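Local coordinates for protein Cwp19 (Clostridioides difficile, PDB 5OQ3) that probably hydrolyses cell-wall peptidoglycan, here represented by the TIM-barrel glycoside hydrolase domain of a longer S-layer protein, at residues I322-Y327 against K357-F362; M27-I32 against I66-V71; V152-K157 against G196-D201; P125-M130 against D190-P195. All coordinates share one frame; numbering follows the deposited sequence.

Contact 1: residues I322-Y327 against K357-F362; sequences IGQGIY and KGSMYF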
loop_
_atom_site.group_PDB
_atom_site.type_symbol
_atom_site.label_atom_id
_atom_site.label_comp_id
_atom_site.label_asym_id
_atom_site.label_seq_id
_atom_site.Cartn_x
_atom_site.Cartn_y
_atom_site.Cartn_z
ATOM N N ILE A 322 -8.231 -8.326 5.356
ATOM C CA ILE A 322 -7.013 -8.805 5.955
ATOM C C ILE A 322 -5.928 -8.975 4.914
ATOM O O ILE A 322 -6.145 -9.603 3.866
ATOM C CB ILE A 322 -7.239 -10.140 6.680
ATOM C CG1 ILE A 322 -8.365 -10.013 7.698
ATOM C CG2 ILE A 322 -5.932 -10.671 7.260
ATOM C CD1 ILE A 322 -8.192 -8.940 8.750
ATOM N N GLY A 323 -4.757 -8.364 5.199
ATOM C CA GLY A 323 -3.598 -8.604 4.367
ATOM C C GLY A 323 -2.991 -9.953 4.688
ATOM O O GLY A 323 -2.544 -10.202 5.817
ATOM N N GLN A 324 -2.924 -10.823 3.674
ATOM C CA GLN A 324 -2.471 -12.204 3.827
ATOM C C GLN A 324 -1.068 -12.372 3.290
ATOM O O GLN A 324 -0.807 -12.113 2.106
ATOM C CB GLN A 324 -3.420 -13.159 3.050
ATOM C CG GLN A 324 -4.928 -12.976 3.240
ATOM C CD GLN A 324 -5.545 -13.317 4.605
ATOM O OE1 GLN A 324 -6.721 -13.089 4.789
ATOM N NE2 GLN A 324 -4.816 -13.928 5.524
ATOM N N GLY A 325 -0.181 -12.907 4.131
ATOM C CA GLY A 325 1.226 -13.045 3.796
ATOM C C GLY A 325 1.673 -14.303 3.108
ATOM O O GLY A 325 2.572 -15.022 3.592
ATOM N N ILE A 326 1.070 -14.572 1.953
ATOM C CA ILE A 326 1.299 -15.809 1.233
ATOM C C ILE A 326 2.724 -15.931 0.692
ATOM O O ILE A 326 3.131 -17.029 0.340
ATOM C CB ILE A 326 0.239 -16.123 0.172
ATOM C CG1 ILE A 326 0.098 -15.031 -0.868
ATOM C CG2 ILE A 326 -1.099 -16.470 0.840
ATOM C CD1 ILE A 326 -0.595 -15.444 -2.141
ATOM N N TYR A 327 3.471 -14.824 0.643
ATOM C CA TYR A 327 4.893 -14.891 0.324
ATOM C C TYR A 327 5.697 -15.734 1.321
ATOM O O TYR A 327 6.779 -16.224 0.998
ATOM C CB TYR A 327 5.480 -13.468 0.181
ATOM C CG TYR A 327 5.598 -12.715 1.493
ATOM C CD1 TYR A 327 4.526 -12.000 2.018
ATOM C CD2 TYR A 327 6.804 -12.665 2.171
ATOM C CE1 TYR A 327 4.656 -11.288 3.208
ATOM C CE2 TYR A 327 6.947 -11.972 3.364
ATOM C CZ TYR A 327 5.870 -11.254 3.869
ATOM O OH TYR A 327 5.983 -10.521 5.037
ATOM N N LYS A 357 -14.406 -8.163 5.636
ATOM C CA LYS A 357 -15.083 -8.086 4.341
ATOM C C LYS A 357 -14.300 -8.672 3.188
ATOM O O LYS A 357 -14.698 -8.586 2.052
ATOM C CB LYS A 357 -15.482 -6.643 4.059
ATOM C CG LYS A 357 -16.299 -5.942 5.111
ATOM C CD LYS A 357 -17.634 -6.572 5.284
ATOM C CE LYS A 357 -18.472 -5.892 6.376
ATOM N NZ LYS A 357 -18.533 -4.410 6.305
ATOM N N GLY A 358 -13.171 -9.311 3.521
ATOM C CA GLY A 358 -12.364 -10.026 2.563
ATOM C C GLY A 358 -10.887 -9.929 2.830
ATOM O O GLY A 358 -10.519 -9.711 3.994
ATOM N N SER A 359 -10.065 -10.126 1.796
ATOM C CA SER A 359 -8.629 -10.325 1.909
ATOM C C SER A 359 -7.914 -9.650 0.734
ATOM O O SER A 359 -8.489 -9.521 -0.366
ATOM C CB SER A 359 -8.264 -11.799 1.859
ATOM O OG SER A 359 -8.710 -12.527 2.995
ATOM N N MET A 360 -6.650 -9.307 0.991
ATOM C CA MET A 360 -5.692 -8.920 -0.023
ATOM C C MET A 360 -4.461 -9.759 0.147
ATOM O O MET A 360 -4.000 -9.915 1.241
ATOM C CB MET A 360 -5.352 -7.421 0.041
ATOM C CG MET A 360 -6.526 -6.464 -0.008
ATOM S SD MET A 360 -6.048 -4.889 -0.737
ATOM C CE MET A 360 -7.637 -4.242 -1.129
ATOM N N TYR A 361 -3.963 -10.332 -0.947
ATOM C CA TYR A 361 -2.871 -11.303 -0.931
ATOM C C TYR A 361 -1.553 -10.628 -1.374
ATOM O O TYR A 361 -1.483 -10.099 -2.485
ATOM C CB TYR A 361 -3.156 -12.480 -1.880
ATOM C CG TYR A 361 -4.292 -13.315 -1.326
ATOM C CD1 TYR A 361 -4.032 -14.356 -0.451
ATOM C CD2 TYR A 361 -5.614 -13.073 -1.648
ATOM C CE1 TYR A 361 -5.051 -15.118 0.067
ATOM C CE2 TYR A 361 -6.646 -13.833 -1.111
ATOM C CZ TYR A 361 -6.348 -14.852 -0.243
ATOM O OH TYR A 361 -7.339 -15.632 0.317
ATOM N N PHE A 362 -0.545 -10.740 -0.533
ATOM C CA PHE A 362 0.807 -10.321 -0.869
ATOM C C PHE A 362 1.634 -11.528 -1.233
ATOM O O PHE A 362 2.008 -12.254 -0.322
ATOM C CB PHE A 362 1.481 -9.509 0.237
ATOM C CG PHE A 362 2.618 -8.690 -0.323
ATOM C CD1 PHE A 362 3.914 -9.215 -0.420
ATOM C CD2 PHE A 362 2.357 -7.472 -0.934
ATOM C CE1 PHE A 362 4.924 -8.493 -1.000
ATOM C CE2 PHE A 362 3.380 -6.753 -1.539
ATOM C CZ PHE A 362 4.659 -7.273 -1.570
#
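Gln-324 lays its CG over one face of the Tyr-361 ring, a CH-pi contact with 4.2 Å between CG and the ring centroid. The two residues sit side by side on strands 319-324 and 356-361, the last two strands of the TIM barrel, which form a beta-alpha-beta unit with helix 343-350. A bend at chi2 (-68°) swings the Gln-324 amide over to Ser-359. There OG of Ser-359 donates to OE1 of Gln-324 at 2.7 Å, in the carbonyl plane and on a lone pair. OE1 also accepts ND2 of Asn-350 from the helix, while NE2 bonds to the hydroxyl of Tyr-302, so the buried amide is gripped at both ends and its rotation is fixed. The Tyr-361 hydroxyl is hydrogen-bonded to that of Tyr-381. Backbone bonds of a regular parallel ladder lie beneath, among them Gln-324 N to Met-360 O at 2.8 Å. Ile-326 then sets its CG2 against the edge of the Tyr-361 ring, 3.8 Å from CD1. Beyond the inverse gamma turn centred on Gly-325, Tyr-327 N donates to Phe-362 O at 3.1 Å, through a bent bond (139° at the hydrogen). The same Phe-362 O lies at the edge of the Tyr-327 ring, and Phe-362 turns its own ring edge to the Tyr-327 face in an offset T-shaped pair, planes 88° apart, with 3.8 Å between the two CD1 atoms.

Contact 2: residues M27-I32 against I66-V71; sequences MRAAWI and INTAVV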
loop_
_atom_site.group_PDB
_atom_site.type_symbol
_atom_site.label_atom_id
_atom_site.label_comp_id
_atom_site.label_asym_id
_atom_site.label_seq_id
_atom_site.Cartn_x
_atom_site.Cartn_y
_atom_site.Cartn_z
ATOM N N MET A 27 -14.291 -9.019 -0.798
ATOM C CA MET A 27 -13.042 -8.547 -1.446
ATOM C C MET A 27 -12.031 -9.649 -1.556
ATOM O O MET A 27 -11.752 -10.309 -0.566
ATOM C CB MET A 27 -12.476 -7.344 -0.650
ATOM C CG MET A 27 -11.117 -6.860 -1.093
ATOM S SD MET A 27 -11.101 -6.256 -2.794
ATOM C CE MET A 27 -12.000 -4.752 -2.653
ATOM N N ARG A 28 -11.521 -9.868 -2.764
ATOM C CA ARG A 28 -10.545 -10.918 -3.010
ATOM C C ARG A 28 -9.448 -10.325 -3.905
ATOM O O ARG A 28 -9.500 -10.475 -5.117
ATOM C CB ARG A 28 -11.250 -12.125 -3.696
ATOM C CG ARG A 28 -12.341 -12.714 -2.826
ATOM C CD ARG A 28 -13.255 -13.688 -3.575
ATOM N NE ARG A 28 -14.287 -14.223 -2.677
ATOM C CZ ARG A 28 -15.230 -15.101 -3.023
ATOM N NH1 ARG A 28 -15.336 -15.502 -4.283
ATOM N NH2 ARG A 28 -16.055 -15.569 -2.100
ATOM N N ALA A 29 -8.508 -9.603 -3.290
ATOM C CA ALA A 29 -7.534 -8.798 -4.048
ATOM C C ALA A 29 -6.167 -9.397 -4.029
ATOM O O ALA A 29 -5.835 -10.128 -3.123
ATOM C CB ALA A 29 -7.489 -7.389 -3.462
ATOM N N ALA A 30 -5.390 -9.066 -5.035
ATOM C CA ALA A 30 -3.977 -9.352 -5.035
ATOM C C ALA A 30 -3.201 -8.056 -5.290
ATOM O O ALA A 30 -3.539 -7.307 -6.201
ATOM C CB ALA A 30 -3.625 -10.397 -6.065
ATOM N N TRP A 31 -2.135 -7.864 -4.516
ATOM C CA TRP A 31 -1.167 -6.806 -4.783
ATOM C C TRP A 31 -0.301 -7.208 -5.976
ATOM O O TRP A 31 0.215 -8.344 -6.023
ATOM C CB TRP A 31 -0.271 -6.536 -3.563
ATOM C CG TRP A 31 -0.882 -5.702 -2.505
ATOM C CD1 TRP A 31 -1.045 -4.354 -2.525
ATOM C CD2 TRP A 31 -1.293 -6.116 -1.192
ATOM N NE1 TRP A 31 -1.591 -3.927 -1.357
ATOM C CE2 TRP A 31 -1.686 -4.973 -0.497
ATOM C CE3 TRP A 31 -1.307 -7.341 -0.526
ATOM C CZ2 TRP A 31 -2.154 -5.006 0.821
ATOM C CZ3 TRP A 31 -1.725 -7.384 0.779
ATOM C CH2 TRP A 31 -2.145 -6.221 1.437
ATOM N N ILE A 32 -0.125 -6.266 -6.901
ATOM C CA ILE A 32 0.811 -6.392 -8.014
ATOM C C ILE A 32 1.822 -5.228 -7.841
ATOM O O ILE A 32 1.558 -4.083 -8.175
ATOM C CB ILE A 32 0.055 -6.296 -9.365
ATOM C CG1 ILE A 32 -0.989 -7.454 -9.469
ATOM C CG2 ILE A 32 1.015 -6.314 -10.556
ATOM C CD1 ILE A 32 -1.860 -7.407 -10.712
ATOM N N ILE A 66 -9.643 -14.273 -7.650
ATOM C CA ILE A 66 -9.283 -12.872 -7.415
ATOM C C ILE A 66 -10.187 -11.958 -8.234
ATOM O O ILE A 66 -10.398 -12.158 -9.433
ATOM C CB ILE A 66 -7.797 -12.623 -7.710
ATOM C CG1 ILE A 66 -6.893 -13.461 -6.827
ATOM C CG2 ILE A 66 -7.428 -11.139 -7.631
ATOM C CD1 ILE A 66 -7.006 -13.150 -5.357
ATOM N N ASN A 67 -10.749 -10.958 -7.548
ATOM C CA ASN A 67 -11.667 -10.006 -8.160
ATOM C C ASN A 67 -11.185 -8.584 -8.215
ATOM O O ASN A 67 -11.857 -7.726 -8.805
ATOM C CB ASN A 67 -13.073 -10.092 -7.542
ATOM C CG ASN A 67 -13.109 -9.743 -6.049
ATOM O OD1 ASN A 67 -12.284 -8.973 -5.546
ATOM N ND2 ASN A 67 -14.101 -10.335 -5.324
ATOM N N THR A 68 -9.980 -8.332 -7.706
ATOM C CA THR A 68 -9.453 -6.952 -7.570
ATOM C C THR A 68 -7.947 -6.985 -7.720
ATOM O O THR A 68 -7.296 -7.777 -7.014
ATOM C CB THR A 68 -9.852 -6.334 -6.202
ATOM O OG1 THR A 68 -11.280 -6.326 -6.083
ATOM C CG2 THR A 68 -9.350 -4.884 -6.085
ATOM N N ALA A 69 -7.406 -6.115 -8.572
ATOM C CA ALA A 69 -5.962 -5.984 -8.752
ATOM C C ALA A 69 -5.569 -4.666 -8.109
ATOM O O ALA A 69 -6.134 -3.628 -8.425
ATOM C CB ALA A 69 -5.615 -5.962 -10.238
ATOM N N VAL A 70 -4.595 -4.690 -7.252
ATOM C CA VAL A 70 -4.079 -3.492 -6.537
ATOM C C VAL A 70 -2.669 -3.266 -7.079
ATOM O O VAL A 70 -1.716 -3.999 -6.721
ATOM C CB VAL A 70 -4.077 -3.682 -5.014
ATOM C CG1 VAL A 70 -3.604 -2.392 -4.339
ATOM C CG2 VAL A 70 -5.478 -4.033 -4.501
ATOM N N VAL A 71 -2.546 -2.327 -8.034
ATOM C CA VAL A 71 -1.351 -2.238 -8.885
ATOM C C VAL A 71 -0.564 -0.984 -8.532
ATOM O O VAL A 71 -1.137 0.102 -8.504
ATOM C CB VAL A 71 -1.776 -2.217 -10.364
ATOM C CG1 VAL A 71 -0.541 -2.136 -11.251
ATOM C CG2 VAL A 71 -2.614 -3.483 -10.674
#
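The first beta-alpha-beta unit of the TIM barrel brings Arg-28 of strand 27-32 against Asn-67, the residue just ahead of strand 68-74. Asn-67 OD1 accepts Arg-28 N at 3.0 Å and Thr-68 OG1 at 2.9 Å, and the two donors reach the oxygen from opposite faces of the amide plane. In return Asn-67 N donates to Arg-28 O at 2.8 Å, so this one asparagine is tied to both polar backbone atoms of Arg-28. Its chi1 of 62° sets the amide between its own backbone N and carbonyl carbon, where OD1 can reach Arg-28 N. ND2 bonds to the carbonyl of Glu-26, whose carboxylate forms a salt bridge with the Arg-28 guanidinium. The aliphatic part of Arg-28 runs across the Asn-67 amide, CB 3.7 Å from ND2; the guanidinium beyond is parallel to that amide within 2° but not stacked on it. Met-27, bent at chi2 and chi3, crosses Thr-68 and brings SD to 3.3 Å from OG1.

Further along, a parallel ladder takes over, with Ile-32 N bonded to Val-70 O at 2.8 Å. On one face Val-70 CG1 lies 3.7 Å from Trp-31 CD1, the two side chains pointing the same way. On the other, Ile-32 CD1 meets Val-71 CG2 at 4.0 Å. The Ile-32 face packs under Leu-57 and Leu-61 of helix 47-63, whereas Trp-31 enters the barrel interior beside Trp-122 and Met-360, and strand 356-361 flanks 27-32 along its other edge.

Contact 3: residues V152-K157 against G196-D201; sequences VKHGNK and GVSFND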
loop_
_atom_site.group_PDB
_atom_site.type_symbol
_atom_site.label_atom_id
_atom_site.label_comp_id
_atom_site.label_asym_id
_atom_site.label_seq_id
_atom_site.Cartn_x
_atom_site.Cartn_y
_atom_site.Cartn_z
ATOM N N VAL A 152 13.817 15.344 2.879
ATOM C CA VAL A 152 14.533 15.031 4.108
ATOM C C VAL A 152 15.332 13.747 3.895
ATOM O O VAL A 152 14.777 12.752 3.420
ATOM C CB VAL A 152 13.558 14.848 5.304
ATOM C CG1 VAL A 152 14.258 14.375 6.545
ATOM C CG2 VAL A 152 12.786 16.109 5.619
ATOM N N LYS A 153 16.590 13.755 4.319
ATOM C CA LYS A 153 17.419 12.571 4.294
ATOM C C LYS A 153 17.288 11.841 5.616
ATOM O O LYS A 153 17.407 12.445 6.697
ATOM C CB LYS A 153 18.897 12.952 4.059
ATOM C CG LYS A 153 19.762 11.770 3.690
ATOM C CD LYS A 153 21.191 12.169 3.440
ATOM C CE LYS A 153 21.961 10.954 2.966
ATOM N NZ LYS A 153 23.337 11.259 2.528
ATOM N N HIS A 154 17.050 10.523 5.535
ATOM C CA HIS A 154 16.961 9.662 6.722
ATOM C C HIS A 154 17.784 8.446 6.426
ATOM O O HIS A 154 17.464 7.727 5.477
ATOM C CB HIS A 154 15.497 9.296 7.017
ATOM C CG HIS A 154 15.338 8.416 8.223
ATOM N ND1 HIS A 154 15.360 7.027 8.159
ATOM C CD2 HIS A 154 15.200 8.731 9.533
ATOM C CE1 HIS A 154 15.239 6.533 9.378
ATOM N NE2 HIS A 154 15.118 7.540 10.229
ATOM N N GLY A 155 18.852 8.214 7.201
ATOM C CA GLY A 155 19.820 7.187 6.887
ATOM C C GLY A 155 20.405 7.435 5.505
ATOM O O GLY A 155 20.873 8.534 5.195
ATOM N N ASN A 156 20.334 6.427 4.660
ATOM C CA ASN A 156 20.856 6.529 3.295
ATOM C C ASN A 156 19.775 6.720 2.237
ATOM O O ASN A 156 19.985 6.448 1.077
ATOM C CB ASN A 156 21.764 5.340 2.975
ATOM C CG ASN A 156 21.080 3.995 3.153
ATOM O OD1 ASN A 156 19.849 3.887 3.127
ATOM N ND2 ASN A 156 21.894 2.945 3.321
ATOM N N LYS A 157 18.628 7.228 2.644
ATOM C CA LYS A 157 17.507 7.429 1.747
ATOM C C LYS A 157 16.899 8.812 1.949
ATOM O O LYS A 157 17.063 9.445 3.000
ATOM C CB LYS A 157 16.425 6.361 2.020
ATOM C CG LYS A 157 16.841 4.974 1.608
ATOM C CD LYS A 157 15.892 3.874 2.088
ATOM C CE LYS A 157 14.556 3.965 1.371
ATOM N NZ LYS A 157 13.572 2.926 1.788
ATOM N N GLY A 196 11.102 6.421 10.423
ATOM C CA GLY A 196 11.594 5.940 11.693
ATOM C C GLY A 196 11.273 6.909 12.735
ATOM O O GLY A 196 10.719 7.994 12.456
ATOM N N VAL A 197 11.581 6.493 13.947
ATOM C CA VAL A 197 11.226 7.239 15.125
ATOM C C VAL A 197 11.746 8.644 14.951
ATOM O O VAL A 197 11.003 9.570 15.222
ATOM C CB VAL A 197 11.682 6.593 16.457
ATOM C CG1 VAL A 197 11.025 5.222 16.653
ATOM C CG2 VAL A 197 13.200 6.489 16.563
ATOM N N SER A 198 13.009 8.768 14.505
ATOM C CA SER A 198 13.618 10.027 14.259
ATOM C C SER A 198 13.530 10.414 12.769
ATOM O O SER A 198 13.409 9.597 11.863
ATOM C CB SER A 198 15.063 10.053 14.724
ATOM O OG SER A 198 15.983 9.474 13.823
ATOM N N PHE A 199 13.606 11.701 12.528
ATOM C CA PHE A 199 13.454 12.227 11.181
ATOM C C PHE A 199 13.865 13.681 11.294
ATOM O O PHE A 199 13.472 14.327 12.258
ATOM C CB PHE A 199 11.993 12.152 10.791
ATOM C CG PHE A 199 11.697 12.421 9.348
ATOM C CD1 PHE A 199 12.119 11.578 8.353
ATOM C CD2 PHE A 199 10.912 13.487 9.001
ATOM C CE1 PHE A 199 11.767 11.791 7.051
ATOM C CE2 PHE A 199 10.546 13.706 7.677
ATOM C CZ PHE A 199 10.965 12.851 6.704
ATOM N N ASN A 200 14.619 14.199 10.325
ATOM C CA ASN A 200 15.173 15.537 10.435
ATOM C C ASN A 200 14.190 16.602 9.962
ATOM O O ASN A 200 14.380 17.239 8.917
ATOM C CB ASN A 200 16.489 15.640 9.669
ATOM C CG ASN A 200 17.199 16.943 9.937
ATOM O OD1 ASN A 200 16.725 17.775 10.723
ATOM N ND2 ASN A 200 18.327 17.135 9.279
ATOM N N ASP A 201 13.145 16.771 10.769
ATOM C CA ASP A 201 12.077 17.731 10.508
ATOM C C ASP A 201 11.990 18.808 11.561
ATOM O O ASP A 201 10.942 19.421 11.703
ATOM C CB ASP A 201 10.714 17.039 10.379
ATOM C CG ASP A 201 10.307 16.262 11.605
ATOM O OD1 ASP A 201 11.051 16.300 12.624
ATOM O OD2 ASP A 201 9.226 15.613 11.565
HETATM O O HOH W 1 16.037 12.169 9.026
HETATM O O HOH W 2 19.029 14.607 7.362
HETATM O O HOH W 3 14.936 6.642 13.092
#
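Val-152 presses its CG1 over one face of the Phe-199 ring, in the close-packed part of the contact. Val-152 CG1 stands 3.7 Å from the Phe-199 ring centroid, 16° off the normal, a CH-pi contact; Val-152 CB is 3.6 Å from Phe-199 CZ. Phe-199 reaches the valine of strand 151-154 because chi1 (-169°) swings its ring away from its own backbone nitrogen. Tyr-194 meets the same ring edge-to-face, and Pro-162 and Arg-218 also pack on it, so the aromatic group is buried where a small antiparallel hairpin meets the loop that follows barrel strand 186-189.

Toward Asn-200 and Ser-198, both exposed, the fit becomes looser and water takes over. Lys-153 O accepts from two water molecules, at 2.7 Å from water 1 and 2.8 Å from water 2; water 1 then receives Asn-200 N, and water 2 receives Asn-200 ND2 at 3.2 Å. A third water lies in the plane of the His-154 ring at its edge, 3.0 Å from NE2, and accepts Ser-198 N. The imidazole itself sits beside Ser-198 O, 3.1 Å from CD2.

Direct contact is thus carried by Val-152 on the Phe-199 ring and by the His-154 imidazole against Ser-198 O and Gly-196, with no direct hydrogen bond between the segments. Apolar and van der Waals packing joins hairpin and loop on the inside, while polar backbone and side-chain groups are linked through three waters on the outside.

Contact 4: residues P125-M130 against D190-P195; sequences PYRITM and DDYFYP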
loop_
_atom_site.group_PDB
_atom_site.type_symbol
_atom_site.label_atom_id
_atom_site.label_comp_id
_atom_site.label_asym_id
_atom_site.label_seq_id
_atom_site.Cartn_x
_atom_site.Cartn_y
_atom_site.Cartn_z
ATOM N N PRO A 125 3.365 7.371 -0.901
ATOM C CA PRO A 125 3.354 8.830 -0.916
ATOM C C PRO A 125 4.742 9.494 -0.784
ATOM O O PRO A 125 5.018 10.437 -1.530
ATOM C CB PRO A 125 2.450 9.190 0.291
ATOM C CG PRO A 125 2.384 7.962 1.121
ATOM C CD PRO A 125 2.569 6.809 0.207
ATOM N N TYR A 126 5.548 9.087 0.210
ATOM C CA TYR A 126 6.721 9.892 0.629
ATOM C C TYR A 126 8.088 9.383 0.121
ATOM O O TYR A 126 9.039 10.127 0.219
ATOM C CB TYR A 126 6.833 10.014 2.150
ATOM C CG TYR A 126 5.553 10.420 2.883
ATOM C CD1 TYR A 126 4.952 11.652 2.690
ATOM C CD2 TYR A 126 4.989 9.571 3.809
ATOM C CE1 TYR A 126 3.812 12.017 3.384
ATOM C CE2 TYR A 126 3.870 9.927 4.540
ATOM C CZ TYR A 126 3.289 11.167 4.333
ATOM O OH TYR A 126 2.178 11.482 5.061
ATOM N N ARG A 127 8.188 8.149 -0.401
ATOM C CA ARG A 127 9.484 7.660 -0.833
ATOM C C ARG A 127 9.986 8.488 -1.986
ATOM O O ARG A 127 9.234 8.808 -2.920
ATOM C CB ARG A 127 9.339 6.196 -1.269
ATOM C CG ARG A 127 10.529 5.604 -2.055
ATOM C CD ARG A 127 10.205 4.205 -2.560
ATOM N NE ARG A 127 10.135 3.249 -1.465
ATOM C CZ ARG A 127 9.460 2.099 -1.497
ATOM N NH1 ARG A 127 8.821 1.707 -2.592
ATOM N NH2 ARG A 127 9.455 1.309 -0.425
ATOM N N ILE A 128 11.288 8.760 -1.970
ATOM C CA ILE A 128 11.990 9.354 -3.123
ATOM C C ILE A 128 13.084 8.408 -3.633
ATOM O O ILE A 128 13.059 8.064 -4.780
ATOM C CB ILE A 128 12.597 10.755 -2.843
ATOM C CG1 ILE A 128 11.546 11.735 -2.312
ATOM C CG2 ILE A 128 13.247 11.287 -4.119
ATOM C CD1 ILE A 128 12.137 12.982 -1.710
ATOM N N THR A 129 14.032 8.017 -2.786
ATOM C CA THR A 129 15.138 7.172 -3.235
ATOM C C THR A 129 15.210 5.855 -2.512
ATOM O O THR A 129 14.631 5.704 -1.442
ATOM C CB THR A 129 16.501 7.868 -3.038
ATOM O OG1 THR A 129 16.730 8.089 -1.648
ATOM C CG2 THR A 129 16.566 9.169 -3.790
ATOM N N MET A 130 15.993 4.941 -3.091
ATOM C CA MET A 130 16.424 3.711 -2.444
ATOM C C MET A 130 17.821 3.925 -1.882
ATOM O O MET A 130 18.458 4.957 -2.117
ATOM C CB MET A 130 16.454 2.528 -3.421
ATOM C CG MET A 130 15.213 2.329 -4.249
ATOM S SD MET A 130 13.713 2.433 -3.291
ATOM C CE MET A 130 12.692 1.236 -4.089
ATOM N N ASP A 190 0.014 1.841 0.754
ATOM C CA ASP A 190 0.513 0.778 1.609
ATOM C C ASP A 190 1.093 1.356 2.896
ATOM O O ASP A 190 0.609 2.394 3.392
ATOM C CB ASP A 190 1.429 -0.192 0.851
ATOM C CG ASP A 190 2.701 0.433 0.339
ATOM O OD1 ASP A 190 2.637 1.583 -0.161
ATOM O OD2 ASP A 190 3.755 -0.252 0.304
ATOM N N ASP A 191 2.090 0.721 3.497
ATOM C CA ASP A 191 2.342 0.879 4.920
ATOM C C ASP A 191 3.478 1.835 5.273
ATOM O O ASP A 191 3.803 1.942 6.458
ATOM C CB ASP A 191 2.630 -0.504 5.541
ATOM C CG ASP A 191 3.747 -1.284 4.819
ATOM O OD1 ASP A 191 3.611 -1.662 3.612
ATOM O OD2 ASP A 191 4.785 -1.519 5.473
ATOM N N TYR A 192 4.023 2.567 4.296
ATOM C CA TYR A 192 5.180 3.417 4.536
ATOM C C TYR A 192 4.744 4.860 4.767
ATOM O O TYR A 192 4.093 5.480 3.918
ATOM C CB TYR A 192 6.222 3.327 3.426
ATOM C CG TYR A 192 6.750 1.941 3.198
ATOM C CD1 TYR A 192 7.682 1.383 4.067
ATOM C CD2 TYR A 192 6.311 1.170 2.124
ATOM C CE1 TYR A 192 8.167 0.107 3.864
ATOM C CE2 TYR A 192 6.798 -0.120 1.918
ATOM C CZ TYR A 192 7.729 -0.623 2.778
ATOM O OH TYR A 192 8.195 -1.892 2.572
ATOM N N PHE A 193 5.136 5.373 5.930
ATOM C CA PHE A 193 4.832 6.711 6.303
ATOM C C PHE A 193 6.139 7.388 6.722
ATOM O O PHE A 193 7.045 7.462 5.901
ATOM C CB PHE A 193 3.690 6.725 7.351
ATOM C CG PHE A 193 2.424 6.189 6.807
ATOM C CD1 PHE A 193 1.626 6.993 6.035
ATOM C CD2 PHE A 193 2.119 4.834 6.935
ATOM C CE1 PHE A 193 0.488 6.516 5.485
ATOM C CE2 PHE A 193 0.978 4.352 6.375
ATOM C CZ PHE A 193 0.157 5.186 5.649
ATOM N N TYR A 194 6.316 7.776 7.975
ATOM C CA TYR A 194 7.622 8.250 8.401
ATOM C C TYR A 194 8.529 7.032 8.465
ATOM O O TYR A 194 8.070 5.946 8.825
ATOM C CB TYR A 194 7.552 8.911 9.788
ATOM C CG TYR A 194 7.055 10.320 9.803
ATOM C CD1 TYR A 194 5.701 10.598 9.850
ATOM C CD2 TYR A 194 7.954 11.398 9.824
ATOM C CE1 TYR A 194 5.231 11.920 9.893
ATOM C CE2 TYR A 194 7.504 12.715 9.878
ATOM C CZ TYR A 194 6.145 12.961 9.870
ATOM O OH TYR A 194 5.720 14.259 9.899
ATOM N N PRO A 195 9.831 7.196 8.107
ATOM C CA PRO A 195 10.696 6.025 8.066
ATOM C C PRO A 195 11.276 5.645 9.383
ATOM O O PRO A 195 11.950 4.653 9.467
ATOM C CB PRO A 195 11.823 6.476 7.149
ATOM C CG PRO A 195 11.882 7.978 7.334
ATOM C CD PRO A 195 10.458 8.384 7.461
HETATM O O HOH W 4 5.586 6.649 1.903
#
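Tyr-192 offers one ring face to Arg-127, whose NH2 stands 3.8 Å above the ring plane, offset toward the rim and nearest CE2. The Arg-127 chain runs extended through CG and CD, then bends at chi3 (-70°), which brings NH2 over the tyrosine. The guanidinium is tilted 52° from the ring, and with Arg-127 CZ 5.2 Å from the Tyr-192 centroid any cation-pi attraction is weak at most. NH1 bonds instead to the carbonyl of Pro-75. Asp-191, the residue just before Tyr-192, sets OD2 over the centre of the opposite ring face. Tyr-192 O receives a water at 2.8 Å, and that water accepts Tyr-126 N at 3.0 Å, bridging loops that follow barrel strands 118-123 and 186-189 at their C-terminal ends, where TIM-barrel enzymes carry their active sites. Next comes Phe-193, whose CA lies in the plane of the Tyr-126 ring at its edge; Phe-193 CD1 is 4.0 Å from Tyr-126 CE2, and Phe-193 O is 3.6 Å from Tyr-126 CD2. Pro-125 CB backs one face of the Tyr-126 ring, while Val-222 touches both Tyr-126 and Phe-193. Tyr-194 follows, its hydroxyl hydrogen-bonded to Asn-221 ND2.

Contacts 1 and 2 share the eight-stranded barrel: their centres are 9 Å apart, and strands 356-361 and 27-32 are neighbours, with probable hydrogen bonds such as Tyr-361 N to Ala-29 O (2.9 Å) closing the ring between the last strand and the first. Contacts 3 and 4 lie on the opposite side of the chain's centre, 11 Å apart centre to centre, and touch where His-154 packs on Pro-195 and Phe-199 on Tyr-194. Along the chain contact 2 comes first, the segments of contacts 4 and 3 alternate, and contact 1 comes last. The terminal strands seal the barrel; the hairpin and loops of contacts 3 and 4 extend its C-terminal end.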